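Local coordinates for regulatory protein E2 (Bovine papillomavirus type 1, PDB 2JEX), which regulates viral transcription and, by binding the E1 protein, helps start viral DNA replication, the present chain being its N-terminal transactivation domain, at residues Glu39-Tyr44 against Glu67-Ala72. The protein carries 1 engineered substitution. Residues are numbered along the deposited sequence; the frame is centred on the assembly and turned at random.
Sequences ENTLLY and ERAKQA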
loop_
_atom_site.group_PDB
_atom_site.type_symbol
_atom_site.label_atom_id
_atom_site.label_comp_id
_atom_site.label_asym_id
_atom_site.label_seq_id
_atom_site.Cartn_x
_atom_site.Cartn_y
_atom_site.Cartn_z
ATOM N N GLU A 39 -4.061 16.119 -12.089
ATOM C CA GLU A 39 -2.967 17.055 -11.762
ATOM C C GLU A 39 -1.639 16.682 -12.420
ATOM O O GLU A 39 -1.008 17.506 -13.076
ATOM C CB GLU A 39 -2.773 17.191 -10.243
ATOM C CG GLU A 39 -1.565 18.058 -9.851
ATOM C CD GLU A 39 -1.325 18.131 -8.346
ATOM O OE1 GLU A 39 -1.880 17.302 -7.597
ATOM O OE2 GLU A 39 -0.576 19.026 -7.907
ATOM N N ASN A 40 -1.227 15.438 -12.253
ATOM C CA ASN A 40 0.051 15.006 -12.778
ATOM C C ASN A 40 0.065 14.771 -14.271
ATOM O O ASN A 40 1.126 14.831 -14.889
ATOM C CB ASN A 40 0.561 13.797 -12.006
ATOM C CG ASN A 40 0.908 14.152 -10.597
ATOM O OD1 ASN A 40 1.957 14.736 -10.336
ATOM N ND2 ASN A 40 0.010 13.848 -9.675
ATOM N N THR A 41 -1.108 14.517 -14.849
ATOM C CA THR A 41 -1.239 14.413 -16.297
ATOM C C THR A 41 -1.041 15.787 -16.929
ATOM O O THR A 41 -0.277 15.911 -17.885
ATOM C CB THR A 41 -2.610 13.805 -16.726
ATOM O OG1 THR A 41 -2.729 12.479 -16.189
ATOM C CG2 THR A 41 -2.734 13.744 -18.236
ATOM N N LEU A 42 -1.717 16.802 -16.383
ATOM C CA LEU A 42 -1.639 18.163 -16.912
ATOM C C LEU A 42 -0.211 18.672 -16.787
ATOM O O LEU A 42 0.338 19.246 -17.725
ATOM C CB LEU A 42 -2.593 19.112 -16.171
ATOM C CG LEU A 42 -4.094 18.811 -16.070
ATOM C CD1 LEU A 42 -4.667 19.563 -14.880
ATOM C CD2 LEU A 42 -4.858 19.157 -17.357
ATOM N N LEU A 43 0.379 18.421 -15.624
ATOM C CA LEU A 43 1.738 18.830 -15.311
ATOM C C LEU A 43 2.748 18.161 -16.235
ATOM O O LEU A 43 3.703 18.802 -16.686
ATOM C CB LEU A 43 2.059 18.521 -13.837
ATOM C CG LEU A 43 1.414 19.369 -12.736
ATOM C CD1 LEU A 43 1.847 18.849 -11.376
ATOM C CD2 LEU A 43 1.760 20.856 -12.876
ATOM N N TYR A 44 2.521 16.880 -16.525
ATOM C CA TYR A 44 3.371 16.140 -17.450
ATOM C C TYR A 44 3.232 16.694 -18.859
ATOM O O TYR A 44 4.230 16.894 -19.554
ATOM C CB TYR A 44 3.043 14.638 -17.412
ATOM C CG TYR A 44 3.842 13.812 -18.398
ATOM C CD1 TYR A 44 5.193 13.538 -18.177
ATOM C CD2 TYR A 44 3.242 13.299 -19.555
ATOM C CE1 TYR A 44 5.930 12.786 -19.087
ATOM C CE2 TYR A 44 3.968 12.539 -20.469
ATOM C CZ TYR A 44 5.313 12.292 -20.231
ATOM O OH TYR A 44 6.039 11.543 -21.129
ATOM N N GLU A 67 5.341 9.529 -13.256
ATOM C CA GLU A 67 5.246 8.458 -12.270
ATOM C C GLU A 67 4.045 8.632 -11.358
ATOM O O GLU A 67 3.285 7.672 -11.133
ATOM C CB GLU A 67 6.533 8.357 -11.454
ATOM C CG GLU A 67 6.909 6.927 -11.094
ATOM C CD GLU A 67 6.674 5.935 -12.241
ATOM O OE1 GLU A 67 7.052 6.234 -13.407
ATOM O OE2 GLU A 67 6.103 4.853 -11.966
ATOM N N ARG A 68 3.872 9.859 -10.854
ATOM C CA ARG A 68 2.725 10.208 -10.002
ATOM C C ARG A 68 1.383 10.005 -10.693
ATOM O O ARG A 68 0.416 9.568 -10.058
ATOM C CB ARG A 68 2.851 11.623 -9.437
ATOM C CG ARG A 68 3.917 11.743 -8.301
ATOM C CD ARG A 68 4.208 13.204 -7.935
ATOM N NE ARG A 68 5.287 13.329 -6.956
ATOM C CZ ARG A 68 5.969 14.454 -6.709
ATOM N NH1 ARG A 68 5.694 15.577 -7.371
ATOM N NH2 ARG A 68 6.939 14.457 -5.803
ATOM N N ALA A 69 1.341 10.254 -11.994
ATOM C CA ALA A 69 0.127 10.036 -12.774
ATOM C C ALA A 69 -0.144 8.548 -12.990
ATOM O O ALA A 69 -1.295 8.100 -12.946
ATOM C CB ALA A 69 0.212 10.768 -14.132
ATOM N N LYS A 70 0.920 7.801 -13.263
ATOM C CA LYS A 70 0.828 6.364 -13.473
ATOM C C LYS A 70 0.368 5.632 -12.216
ATOM O O LYS A 70 -0.486 4.750 -12.287
ATOM C CB LYS A 70 2.149 5.807 -14.013
ATOM C CG LYS A 70 2.271 5.986 -15.530
ATOM C CD LYS A 70 3.694 5.872 -16.034
ATOM C CE LYS A 70 4.262 4.472 -15.899
ATOM N NZ LYS A 70 5.760 4.524 -15.969
ATOM N N GLN A 71 0.926 6.024 -11.071
ATOM C CA GLN A 71 0.524 5.493 -9.764
ATOM C C GLN A 71 -0.955 5.761 -9.514
ATOM O O GLN A 71 -1.692 4.886 -9.075
ATOM C CB GLN A 71 1.361 6.131 -8.661
ATOM C CG GLN A 71 2.863 5.781 -8.739
ATOM C CD GLN A 71 3.683 6.382 -7.601
ATOM O OE1 GLN A 71 4.767 5.874 -7.263
ATOM N NE2 GLN A 71 3.183 7.467 -7.007
ATOM N N ALA A 72 -1.381 6.979 -9.834
ATOM C CA ALA A 72 -2.750 7.417 -9.630
ATOM C C ALA A 72 -3.718 6.717 -10.581
ATOM O O ALA A 72 -4.820 6.373 -10.182
ATOM C CB ALA A 72 -2.840 8.931 -9.754
HETATM O O HOH W 1 2.711 16.525 -8.508
#
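Asn40 on helix 26-48 meets Arg68 and Ala69 on helix 62-83, packing together the second and third long helices of the antiparallel helical bundle that forms the N-terminal part of the E2 transactivation domain. The axes of the two segments come within 8.1 Å and their directions differ by 148°, an antiparallel crossing. CA of Asn40 and CA of Ala69 are 5.0 Å apart, a close approach consistent with the small side chain of Ala69.

The direct contact is van der Waals packing. Asn40 CB sits 3.7 Å from CB of Ala69, and Thr41 OG1 reaches that methyl more loosely, at 4.0 Å, while its own hydrogen bond runs within its helix to the carbonyl O of Arg37. With CG beside the backbone N (chi1 -67°), the Asn40 amide lays its face on CB of Arg68, the contact centred near Asn40 CG, 3.4 Å from that CB.

No direct hydrogen bond joins the segments; polar linkage goes through water. While the amide face rests on Arg68, ND2 bonds back to the carbonyl O of Val36, which would restrict rotation of the group, and OD1 takes the water. Arg68 starts toward Asn40, but its extended chain leads the guanidinium away, and the amide and guanidinium planes stand 65° apart. A single water bridges the divergent ends, donating to Asn40 OD1 at 2.7 Å and accepting only a weak bond from Arg68 NH1 at 3.3 Å. The methylene CD of Arg68 also passes 3.6 Å from Asn40 OD1.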